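PDB 4PI8: autolysin E from Staphylococcus aureus, which probably hydrolyses glycosidic bonds in the NAG-NAM glycan strands of bacterial peptidoglycan, as a cell-wall glucosaminidase of the lysozyme clan. Local coordinates for residues M17-K27 against P189-I198; D53-E61 against F172-M182. The protein carries 1 engineered substitution. All coordinates share one frame; numbering follows the deposited sequence.

In the fold
Contact 1 is partly buried and lies at the glycan pocket, while contact 2 is buried deeper, its centre about 10 Å from the centre of the chain, against about 15 Å for the centre of contact 1. Their centres are about 18 Å apart, and along the chain contact 2 is nested inside the loop that contact 1 closes. Paired glutamine amides, one beta bridge and backbone groups turned to the bound sugars mark contact 1, beside smaller apolar touches; contact 2 sets an apolar cluster beside backbone bonds and waters at a capped helix start. The two meet where Tyr-194 bonds to Met-182 and His-192 to Gln-176, so segment 172-182 directly backs the pocket loop 189-198.

Contact 1 of 2, residues M17-K27 against P189-I198; sequences MQQGKGIVQTK and PAQHQYASDI. With AMU (N-acetyl-beta-muramic acid), chain B; NAG (2-acetamido-2-deoxy-beta-D-glucopyranose), chain C; SO4 (sulfate ion), chain N.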
loop_
_atom_site.group_PDB
_atom_site.type_symbol
_atom_site.label_atom_id
_atom_site.label_comp_id
_atom_site.label_asym_id
_atom_site.label_seq_id
_atom_site.Cartn_x
_atom_site.Cartn_y
_atom_site.Cartn_z
ATOM N N MET A 17 10.329 19.653 3.474
ATOM C CA MET A 17 11.009 18.360 3.668
ATOM C C MET A 17 10.723 17.398 2.492
ATOM O O MET A 17 11.607 16.797 2.010
ATOM C CB MET A 17 10.600 17.785 5.021
ATOM C CG MET A 17 11.139 18.593 6.191
ATOM S SD MET A 17 10.441 18.261 7.803
ATOM C CE MET A 17 11.266 16.778 8.209
ATOM N N GLN A 18 9.438 17.325 2.069
ATOM C CA GLN A 18 9.045 16.432 0.956
ATOM C C GLN A 18 9.718 16.838 -0.366
ATOM O O GLN A 18 9.956 16.020 -1.215
ATOM C CB GLN A 18 7.550 16.467 0.756
ATOM C CG GLN A 18 6.713 15.892 1.871
ATOM C CD GLN A 18 6.872 14.404 2.156
ATOM O OE1 GLN A 18 7.483 13.683 1.369
ATOM N NE2 GLN A 18 6.273 13.985 3.238
ATOM N N GLN A 19 10.019 18.143 -0.460
ATOM C CA GLN A 19 10.693 18.709 -1.627
ATOM C C GLN A 19 12.216 18.688 -1.490
ATOM O O GLN A 19 12.971 19.199 -2.360
ATOM C CB GLN A 19 10.225 20.158 -1.811
ATOM C CG GLN A 19 8.762 20.290 -2.149
ATOM C CD GLN A 19 8.235 21.723 -2.089
ATOM O OE1 GLN A 19 8.861 22.613 -1.487
ATOM N NE2 GLN A 19 7.089 21.957 -2.702
ATOM N N GLY A 20 12.731 18.059 -0.440
ATOM C CA GLY A 20 14.166 18.059 -0.196
ATOM C C GLY A 20 15.016 17.317 -1.193
ATOM O O GLY A 20 14.560 16.533 -2.070
ATOM N N LYS A 21 16.317 17.499 -1.071
ATOM C CA LYS A 21 17.249 16.991 -2.076
ATOM C C LYS A 21 17.217 15.492 -2.256
ATOM O O LYS A 21 17.371 14.728 -1.315
ATOM C CB LYS A 21 18.706 17.421 -1.772
ATOM C CG LYS A 21 19.669 16.976 -2.863
ATOM C CD LYS A 21 21.074 17.462 -2.532
ATOM C CE LYS A 21 22.036 17.044 -3.599
ATOM N NZ LYS A 21 21.745 17.747 -4.889
ATOM N N GLY A 22 17.065 15.071 -3.519
ATOM C CA GLY A 22 17.111 13.667 -3.861
ATOM C C GLY A 22 15.910 12.797 -3.547
ATOM O O GLY A 22 15.955 11.591 -3.821
ATOM N N ILE A 23 14.894 13.366 -2.917
ATOM C CA ILE A 23 13.718 12.555 -2.470
ATOM C C ILE A 23 12.888 12.268 -3.734
ATOM O O ILE A 23 12.489 13.216 -4.411
ATOM C CB ILE A 23 12.940 13.270 -1.412
ATOM C CG1 ILE A 23 13.797 13.402 -0.126
ATOM C CG2 ILE A 23 11.610 12.556 -1.143
ATOM C CD1 ILE A 23 13.289 14.453 0.819
ATOM N N VAL A 24 12.612 11.003 -3.960
ATOM C CA VAL A 24 11.900 10.586 -5.193
ATOM C C VAL A 24 10.395 10.748 -5.006
ATOM O O VAL A 24 9.830 10.149 -4.089
ATOM C CB VAL A 24 12.260 9.158 -5.573
ATOM C CG1 VAL A 24 11.463 8.720 -6.815
ATOM C CG2 VAL A 24 13.777 9.040 -5.807
ATOM N N GLN A 25 9.785 11.581 -5.829
ATOM C CA GLN A 25 8.350 11.840 -5.795
ATOM C C GLN A 25 7.933 11.792 -7.254
ATOM O O GLN A 25 8.469 12.554 -8.042
ATOM C CB GLN A 25 7.985 13.201 -5.237
ATOM C CG GLN A 25 8.669 13.502 -3.869
ATOM C CD GLN A 25 7.887 13.076 -2.658
ATOM O OE1 GLN A 25 7.022 12.205 -2.721
ATOM N NE2 GLN A 25 8.199 13.638 -1.509
ATOM N N THR A 26 7.024 10.876 -7.615
ATOM C CA THR A 26 6.718 10.618 -9.027
ATOM C C THR A 26 5.232 10.798 -9.317
ATOM O O THR A 26 4.365 10.845 -8.424
ATOM C CB THR A 26 7.138 9.220 -9.414
ATOM O OG1 THR A 26 6.439 8.260 -8.612
ATOM C CG2 THR A 26 8.630 8.994 -9.243
ATOM N N LYS A 27 4.941 10.926 -10.621
ATOM C CA LYS A 27 3.571 11.115 -11.113
ATOM C C LYS A 27 3.449 10.406 -12.465
ATOM O O LYS A 27 4.428 10.335 -13.187
ATOM C CB LYS A 27 3.318 12.617 -11.257
ATOM C CG LYS A 27 2.155 13.093 -12.079
ATOM C CD LYS A 27 2.498 14.434 -12.734
ATOM C CE LYS A 27 1.559 14.735 -13.898
ATOM N NZ LYS A 27 0.128 14.520 -13.525
ATOM N N PRO A 189 8.146 13.770 8.384
ATOM C CA PRO A 189 7.992 13.931 6.942
ATOM C C PRO A 189 9.198 13.499 6.144
ATOM O O PRO A 189 10.356 13.753 6.524
ATOM C CB PRO A 189 7.703 15.447 6.793
ATOM C CG PRO A 189 7.058 15.818 8.031
ATOM C CD PRO A 189 7.752 15.002 9.102
ATOM N N ALA A 190 8.963 12.847 5.020
ATOM C CA ALA A 190 9.943 12.440 4.051
ATOM C C ALA A 190 10.766 11.242 4.454
ATOM O O ALA A 190 11.741 10.884 3.734
ATOM C CB ALA A 190 10.831 13.617 3.559
ATOM N N GLN A 191 10.455 10.572 5.556
ATOM C CA GLN A 191 11.049 9.334 5.951
ATOM C C GLN A 191 9.981 8.284 5.931
ATOM O O GLN A 191 8.838 8.516 6.296
ATOM C CB GLN A 191 11.523 9.389 7.470
ATOM C CG GLN A 191 12.615 10.373 7.652
ATOM C CD GLN A 191 13.263 10.180 8.984
ATOM O OE1 GLN A 191 13.128 11.007 9.883
ATOM N NE2 GLN A 191 13.917 9.075 9.140
ATOM N N HIS A 192 10.430 7.054 5.719
ATOM C CA HIS A 192 9.600 5.863 5.884
ATOM C C HIS A 192 8.261 6.022 5.168
ATOM O O HIS A 192 7.199 5.722 5.781
ATOM C CB HIS A 192 9.429 5.467 7.357
ATOM C CG HIS A 192 9.085 4.025 7.490
ATOM N ND1 HIS A 192 7.803 3.586 7.793
ATOM C CD2 HIS A 192 9.798 2.912 7.180
ATOM C CE1 HIS A 192 7.770 2.269 7.721
ATOM N NE2 HIS A 192 8.955 1.826 7.340
ATOM N N GLN A 193 8.312 6.343 3.908
ATOM C CA GLN A 193 7.072 6.518 3.078
ATOM C C GLN A 193 6.936 5.352 2.140
ATOM O O GLN A 193 7.866 4.847 1.533
ATOM C CB GLN A 193 7.151 7.843 2.360
ATOM C CG GLN A 193 7.040 8.964 3.386
ATOM C CD GLN A 193 7.089 10.422 2.936
ATOM O OE1 GLN A 193 6.851 11.269 3.782
ATOM N NE2 GLN A 193 7.431 10.692 1.717
ATOM N N TYR A 194 5.668 4.925 1.967
ATOM C CA TYR A 194 5.449 3.623 1.314
ATOM C C TYR A 194 5.739 3.663 -0.140
ATOM O O TYR A 194 6.116 2.623 -0.725
ATOM C CB TYR A 194 4.006 3.154 1.588
ATOM C CG TYR A 194 3.862 1.619 1.453
ATOM C CD1 TYR A 194 3.729 1.038 0.178
ATOM C CD2 TYR A 194 3.878 0.818 2.532
ATOM C CE1 TYR A 194 3.710 -0.337 0.065
ATOM C CE2 TYR A 194 3.857 -0.584 2.400
ATOM C CZ TYR A 194 3.772 -1.104 1.162
ATOM O OH TYR A 194 3.717 -2.524 1.077
ATOM N N ALA A 195 5.501 4.794 -0.805
ATOM C CA ALA A 195 5.596 4.862 -2.229
ATOM C C ALA A 195 6.050 6.221 -2.686
ATOM O O ALA A 195 5.870 7.194 -1.931
ATOM C CB ALA A 195 4.247 4.531 -2.816
ATOM N N SER A 196 6.619 6.294 -3.908
ATOM C CA SER A 196 6.949 7.592 -4.521
ATOM C C SER A 196 5.851 8.204 -5.318
ATOM O O SER A 196 5.810 9.398 -5.497
ATOM C CB SER A 196 8.225 7.468 -5.350
ATOM O OG SER A 196 8.025 6.630 -6.474
ATOM N N ASP A 197 4.907 7.381 -5.814
ATOM C CA ASP A 197 3.798 7.902 -6.587
ATOM C C ASP A 197 2.983 8.866 -5.703
ATOM O O ASP A 197 2.402 8.448 -4.712
ATOM C CB ASP A 197 2.948 6.727 -7.091
ATOM C CG ASP A 197 1.757 7.143 -7.894
ATOM O OD1 ASP A 197 1.433 8.308 -8.131
ATOM O OD2 ASP A 197 1.050 6.146 -8.246
ATOM N N ILE A 198 2.869 10.130 -6.121
ATOM C CA ILE A 198 2.117 11.142 -5.384
ATOM C C ILE A 198 0.613 10.868 -5.283
ATOM O O ILE A 198 -0.062 11.472 -4.435
ATOM C CB ILE A 198 2.385 12.577 -5.855
ATOM C CG1 ILE A 198 1.760 12.848 -7.245
ATOM C CG2 ILE A 198 3.872 12.887 -5.744
ATOM C CD1 ILE A 198 1.980 14.286 -7.721
HETATM C C1 AMU B . 9.122 2.647 -2.194
HETATM C C2 AMU B . 9.595 1.840 -1.021
HETATM C C3 AMU B . 10.202 2.765 0.046
HETATM C C4 AMU B . 11.296 3.629 -0.625
HETATM C C5 AMU B . 10.758 4.250 -1.881
HETATM C C6 AMU B . 11.824 5.085 -2.595
HETATM C C7 AMU B . 8.576 -0.137 0.117
HETATM C C8 AMU B . 7.329 -0.631 0.818
HETATM C C9 AMU B . 9.959 2.111 2.352
HETATM C C10 AMU B . 10.099 0.851 3.115
HETATM C C11 AMU B . 10.416 3.316 3.170
HETATM O O1 AMU B . 8.601 1.812 -3.215
HETATM O O3 AMU B . 10.729 2.035 1.149
HETATM O O4 AMU B . 11.663 4.593 0.376
HETATM O O5 AMU B . 10.288 3.258 -2.759
HETATM O O6 AMU B . 11.294 5.840 -3.690
HETATM O O7 AMU B . 9.528 -0.865 -0.062
HETATM O O10 AMU B . 9.173 0.475 3.893
HETATM O O11 AMU B . 11.202 0.176 3.008
HETATM N N2 AMU B . 8.484 1.089 -0.383
HETATM C C1 NAG C . 13.062 4.732 0.556
HETATM C C2 NAG C . 13.168 5.898 1.545
HETATM C C3 NAG C . 14.657 6.141 1.844
HETATM C C4 NAG C . 15.255 4.837 2.278
HETATM C C5 NAG C . 15.001 3.709 1.293
HETATM C C6 NAG C . 15.432 2.413 1.912
HETATM C C7 NAG C . 11.389 7.648 1.700
HETATM C C8 NAG C . 10.897 8.932 1.152
HETATM N N2 NAG C . 12.505 7.142 1.145
HETATM O O3 NAG C . 14.758 7.084 2.900
HETATM O O4 NAG C . 16.670 4.985 2.346
HETATM O O5 NAG C . 13.593 3.555 1.108
HETATM O O6 NAG C . 15.314 1.470 0.844
HETATM O O7 NAG C . 10.810 7.066 2.625
HETATM S S SO4 N . 6.433 3.287 -5.856
HETATM O O1 SO4 N . 5.653 2.100 -5.397
HETATM O O2 SO4 N . 7.452 3.579 -4.883
HETATM O O3 SO4 N . 5.496 4.384 -6.237
HETATM O O4 SO4 N . 7.212 2.905 -7.103
HETATM O O HOH W 1 6.765 5.580 -8.872
#
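Gln-18 and Gln-193 approach from opposite directions and pair their side-chain amides reciprocally: NE2 of Gln-18 donates to OE1 of Gln-193 at 2.8 Å, and NE2 of Gln-193 donates to OE1 of Gln-18 at 3.0 Å. The amide planes lie 18° apart and each oxygen is met on a lone pair, evidence that each amide fixes the other's rotation. A bend at chi2 of Gln-18 (-64°) brings its amide round to the extended chain of Gln-193. Each oxygen takes a second donor: NE2 of Gln-25, whose OE1 is held by Arg-183, serves Gln-18, while Ala-190 N reaches OE1 of Gln-193 from above the carbonyl plane.

Beside this pair, Met-17 bends at chi3 (78°) to set CE 4.0 Å from CD of Pro-189, and CD1 of Ile-23 touches CB of Ala-190 at 3.8 Å. At the far end, Thr-26 N bonds to Ser-196 O at 2.9 Å and Thr-26 O accepts from Ile-198 N, the two bonds forming a single beta bridge between Thr-26 and Asp-197.

The loop 189-198 also lines the glycan pocket, with Val-24, and meets ligands largely through backbone groups. Gln-193 N donates to O7 of the NAG, Tyr-194 O accepts from N2 of the N-acetylmuramic acid at 2.8 Å, and that sugar's acetyl methyl C8 sits over the centre of the Tyr-194 ring. Ser-196 N and Asp-197 N donate to a sulfate ion, probably from the crystallisation liquor.

Helix 38-45 packs against Gln-18, Gln-25 and Ile-198, strand 32-35 flanks Thr-26, and helix 179-184 touches Gln-193 and Ile-198 through Arg-183, and Gln-18 through Trp-184.

Contact 2 of 2, residues D53-E61 against F172-M182; sequences DMKYMDITE and FENNQLNLYQM
With chi1 at 49°, Ile-59 places CG1 between its backbone N and carbonyl carbon, where it meets CZ of Phe-172 at 3.8 Å, the two side chains crossing at about a right angle; CD1 of Ile-59 then continues to SD of Met-182 at 3.9 Å. Thr-60 (chi1 78°) has OG1 in the equivalent position, which turns CG2 over a face of the Phe-172 ring. That methyl stands 3.7 Å from the ring centroid and 17° off the normal, meeting the criteria for a CH-pi contact.

The same torsion sends OG1 of Thr-60 to the syn lone pair of Asp-58 OD1 at 2.6 Å. Thr-60 N reaches that oxygen from the anti side, closing an Asx turn, so two donors grip one carboxylate oxygen.

Backbone bonds tie the segments together. Ile-59 N points almost straight down the carbonyl of Leu-177, N to O 3.0 Å, and Tyr-180 N donates to Lys-55 O in the carbonyl plane. A water links Met-54 O and Met-57 O to Leu-179 N. Asn-178 is the N-cap: its OD1 accepts from Gln-181 N at 2.8 Å, and a weak return bond from Asn-178 N to Gln-181 OE1, which also accepts from Leu-177 N, completes a capping box. ND2 of Asn-178 is bonded to Tyr-226 OH and to a second water, and weakly to Tyr-56 O. The Tyr-56 and Tyr-180 rings meet obliquely, CE1 of Tyr-56 lying 3.7 Å from CD1 of Tyr-180, whose OH bonds to Met-45 O.

Loop 53-61 thus covers the start of helix 179-184. Helix 98-108 contributes Tyr-100 against Ile-59, Leu-179 and Met-182, helix 200-215 packs on Met-54, Met-57 and Ile-59, and helix 156-172 carries Phe-172 at its end.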
loop_
_atom_site.group_PDB
_atom_site.type_symbol
_atom_site.label_atom_id
_atom_site.label_comp_id
_atom_site.label_asym_id
_atom_site.label_seq_id
_atom_site.Cartn_x
_atom_site.Cartn_y
_atom_site.Cartn_z
ATOM N N ASP A 53 -13.124 10.232 1.988
ATOM C CA ASP A 53 -12.093 10.309 3.012
ATOM C C ASP A 53 -11.477 8.953 3.381
ATOM O O ASP A 53 -10.893 8.771 4.463
ATOM C CB ASP A 53 -12.618 11.074 4.227
ATOM C CG ASP A 53 -12.519 12.612 4.029
ATOM O OD1 ASP A 53 -12.305 13.064 2.864
ATOM O OD2 ASP A 53 -12.631 13.358 5.023
ATOM N N MET A 54 -11.523 8.000 2.457
ATOM C CA MET A 54 -10.861 6.676 2.608
ATOM C C MET A 54 -9.372 6.813 2.920
ATOM O O MET A 54 -8.871 5.959 3.607
ATOM C CB MET A 54 -10.907 5.784 1.321
ATOM C CG MET A 54 -11.972 4.708 1.149
ATOM S SD MET A 54 -12.391 3.856 2.679
ATOM C CE MET A 54 -13.710 4.947 2.947
ATOM N N LYS A 55 -8.693 7.846 2.377
ATOM C CA LYS A 55 -7.250 7.948 2.634
ATOM C C LYS A 55 -6.956 8.321 4.084
ATOM O O LYS A 55 -5.788 8.206 4.516
ATOM C CB LYS A 55 -6.517 8.741 1.623
ATOM C CG LYS A 55 -6.816 10.200 1.619
ATOM C CD LYS A 55 -5.882 10.929 0.676
ATOM C CE LYS A 55 -6.424 11.191 -0.714
ATOM N NZ LYS A 55 -5.584 12.160 -1.478
ATOM N N TYR A 56 -7.960 8.782 4.836
ATOM C CA TYR A 56 -7.774 9.232 6.202
ATOM C C TYR A 56 -8.383 8.292 7.197
ATOM O O TYR A 56 -8.427 8.541 8.386
ATOM C CB TYR A 56 -8.387 10.635 6.326
ATOM C CG TYR A 56 -7.818 11.621 5.360
ATOM C CD1 TYR A 56 -6.511 12.043 5.395
ATOM C CD2 TYR A 56 -8.612 12.115 4.314
ATOM C CE1 TYR A 56 -6.015 12.922 4.471
ATOM C CE2 TYR A 56 -8.104 13.013 3.403
ATOM C CZ TYR A 56 -6.804 13.424 3.482
ATOM O OH TYR A 56 -6.276 14.309 2.538
ATOM N N MET A 57 -8.858 7.138 6.730
ATOM C CA MET A 57 -9.531 6.141 7.541
ATOM C C MET A 57 -8.571 5.113 8.119
ATOM O O MET A 57 -7.711 4.551 7.395
ATOM C CB MET A 57 -10.582 5.448 6.705
ATOM C CG MET A 57 -11.464 4.548 7.501
ATOM S SD MET A 57 -12.552 3.519 6.497
ATOM C CE MET A 57 -11.289 2.357 5.933
ATOM N N ASP A 58 -8.717 4.761 9.385
ATOM C CA ASP A 58 -7.878 3.814 10.054
ATOM C C ASP A 58 -8.079 2.443 9.414
ATOM O O ASP A 58 -9.219 1.938 9.362
ATOM C CB ASP A 58 -8.296 3.801 11.530
ATOM C CG ASP A 58 -7.552 2.848 12.369
ATOM O OD1 ASP A 58 -6.771 2.011 11.939
ATOM O OD2 ASP A 58 -7.730 2.916 13.649
ATOM N N ILE A 59 -7.019 1.889 8.816
ATOM C CA ILE A 59 -7.034 0.566 8.152
ATOM C C ILE A 59 -6.461 -0.546 8.982
ATOM O O ILE A 59 -6.210 -1.651 8.507
ATOM C CB ILE A 59 -6.416 0.667 6.712
ATOM C CG1 ILE A 59 -5.071 1.396 6.761
ATOM C CG2 ILE A 59 -7.402 1.330 5.786
ATOM C CD1 ILE A 59 -4.281 1.363 5.489
ATOM N N THR A 60 -6.319 -0.260 10.282
ATOM C CA THR A 60 -5.905 -1.255 11.239
ATOM C C THR A 60 -7.098 -1.888 11.862
ATOM O O THR A 60 -6.813 -2.631 12.877
ATOM C CB THR A 60 -4.967 -0.652 12.332
ATOM O OG1 THR A 60 -5.774 0.072 13.294
ATOM C CG2 THR A 60 -3.968 0.219 11.756
ATOM N N GLU A 61 -8.310 -1.525 11.434
ATOM C CA GLU A 61 -9.585 -2.111 11.875
ATOM C C GLU A 61 -10.128 -2.982 10.754
ATOM O O GLU A 61 -10.312 -2.538 9.593
ATOM C CB GLU A 61 -10.622 -1.057 12.196
ATOM C CG GLU A 61 -10.370 -0.043 13.320
ATOM C CD GLU A 61 -9.785 -0.612 14.599
ATOM O OE1 GLU A 61 -9.964 -1.815 14.914
ATOM O OE2 GLU A 61 -9.124 0.194 15.302
ATOM N N PHE A 172 1.876 -0.129 10.509
ATOM C CA PHE A 172 0.855 0.069 11.517
ATOM C C PHE A 172 1.464 0.194 12.944
ATOM O O PHE A 172 1.010 0.988 13.752
ATOM C CB PHE A 172 -0.230 -1.004 11.505
ATOM C CG PHE A 172 -1.017 -1.115 10.227
ATOM C CD1 PHE A 172 -0.999 -0.131 9.263
ATOM C CD2 PHE A 172 -1.877 -2.165 10.076
ATOM C CE1 PHE A 172 -1.809 -0.213 8.163
ATOM C CE2 PHE A 172 -2.703 -2.222 8.984
ATOM C CZ PHE A 172 -2.682 -1.267 8.009
ATOM N N GLU A 173 2.467 -0.596 13.225
ATOM C CA GLU A 173 3.155 -0.534 14.532
ATOM C C GLU A 173 4.033 0.694 14.647
ATOM O O GLU A 173 4.509 0.989 15.765
ATOM C CB GLU A 173 3.945 -1.795 14.784
ATOM C CG GLU A 173 3.083 -3.035 15.016
ATOM C CD GLU A 173 2.195 -2.920 16.199
ATOM O OE1 GLU A 173 2.712 -2.659 17.334
ATOM O OE2 GLU A 173 0.997 -3.005 16.064
ATOM N N ASN A 174 4.211 1.426 13.566
ATOM C CA ASN A 174 4.955 2.707 13.532
ATOM C C ASN A 174 4.005 3.890 13.526
ATOM O O ASN A 174 4.407 4.978 13.094
ATOM C CB ASN A 174 5.905 2.751 12.334
ATOM C CG ASN A 174 6.914 3.894 12.397
ATOM O OD1 ASN A 174 7.540 4.056 13.478
ATOM N ND2 ASN A 174 7.011 4.720 11.357
ATOM N N ASN A 175 2.730 3.704 13.892
ATOM C CA ASN A 175 1.763 4.755 13.925
ATOM C C ASN A 175 1.445 5.409 12.577
ATOM O O ASN A 175 0.918 6.525 12.499
ATOM C CB ASN A 175 2.180 5.828 14.965
ATOM C CG ASN A 175 1.027 6.703 15.398
ATOM O OD1 ASN A 175 -0.123 6.230 15.563
ATOM N ND2 ASN A 175 1.306 8.015 15.625
ATOM N N GLN A 176 1.618 4.626 11.509
ATOM C CA GLN A 176 1.154 5.032 10.158
ATOM C C GLN A 176 -0.056 4.111 9.899
ATOM O O GLN A 176 0.103 3.006 9.416
ATOM C CB GLN A 176 2.288 4.859 9.161
ATOM C CG GLN A 176 3.432 5.828 9.378
ATOM C CD GLN A 176 4.639 5.533 8.504
ATOM O OE1 GLN A 176 5.514 4.754 8.877
ATOM N NE2 GLN A 176 4.685 6.092 7.343
ATOM N N LEU A 177 -1.221 4.610 10.281
ATOM C CA LEU A 177 -2.443 3.844 10.427
ATOM C C LEU A 177 -3.431 4.048 9.305
ATOM O O LEU A 177 -4.480 3.381 9.302
ATOM C CB LEU A 177 -3.146 4.231 11.749
ATOM C CG LEU A 177 -2.280 4.266 13.002
ATOM C CD1 LEU A 177 -3.250 4.585 14.181
ATOM C CD2 LEU A 177 -1.614 2.935 13.171
ATOM N N ASN A 178 -3.179 4.994 8.442
ATOM C CA ASN A 178 -4.031 5.260 7.284
ATOM C C ASN A 178 -3.194 5.529 6.080
ATOM O O ASN A 178 -1.942 5.656 6.160
ATOM C CB ASN A 178 -5.066 6.318 7.613
ATOM C CG ASN A 178 -4.486 7.683 7.836
ATOM O OD1 ASN A 178 -3.514 8.101 7.215
ATOM N ND2 ASN A 178 -5.175 8.434 8.728
ATOM N N LEU A 179 -3.823 5.560 4.894
ATOM C CA LEU A 179 -3.047 5.708 3.697
ATOM C C LEU A 179 -2.212 6.981 3.631
ATOM O O LEU A 179 -1.092 7.028 3.164
ATOM C CB LEU A 179 -3.929 5.597 2.425
ATOM C CG LEU A 179 -4.581 4.216 2.196
ATOM C CD1 LEU A 179 -5.675 4.367 1.167
ATOM C CD2 LEU A 179 -3.614 3.137 1.815
ATOM N N TYR A 180 -2.861 8.073 4.051
ATOM C CA TYR A 180 -2.163 9.374 4.096
ATOM C C TYR A 180 -0.858 9.292 4.912
ATOM O O TYR A 180 0.162 9.778 4.486
ATOM C CB TYR A 180 -3.075 10.468 4.674
ATOM C CG TYR A 180 -2.444 11.834 4.534
ATOM C CD1 TYR A 180 -2.522 12.549 3.362
ATOM C CD2 TYR A 180 -1.726 12.401 5.561
ATOM C CE1 TYR A 180 -1.890 13.765 3.204
ATOM C CE2 TYR A 180 -1.078 13.624 5.386
ATOM C CZ TYR A 180 -1.181 14.294 4.229
ATOM O OH TYR A 180 -0.496 15.518 4.060
ATOM N N GLN A 181 -0.970 8.690 6.086
ATOM C CA GLN A 181 0.210 8.552 6.949
ATOM C C GLN A 181 1.242 7.628 6.359
ATOM O O GLN A 181 2.452 7.853 6.495
ATOM C CB GLN A 181 -0.124 8.105 8.353
ATOM C CG GLN A 181 -0.980 9.092 9.136
ATOM C CD GLN A 181 -1.482 8.488 10.408
ATOM O OE1 GLN A 181 -1.972 7.359 10.451
ATOM N NE2 GLN A 181 -1.335 9.230 11.519
ATOM N N MET A 182 0.805 6.537 5.723
ATOM C CA MET A 182 1.744 5.614 5.069
ATOM C C MET A 182 2.498 6.343 3.969
ATOM O O MET A 182 3.698 6.058 3.739
ATOM C CB MET A 182 0.988 4.405 4.504
ATOM C CG MET A 182 0.463 3.479 5.578
ATOM S SD MET A 182 -0.533 2.117 4.936
ATOM C CE MET A 182 0.755 1.086 4.225
HETATM O O HOH W 2 -6.646 4.872 4.898
HETATM O O HOH W 3 -7.180 7.272 10.673
#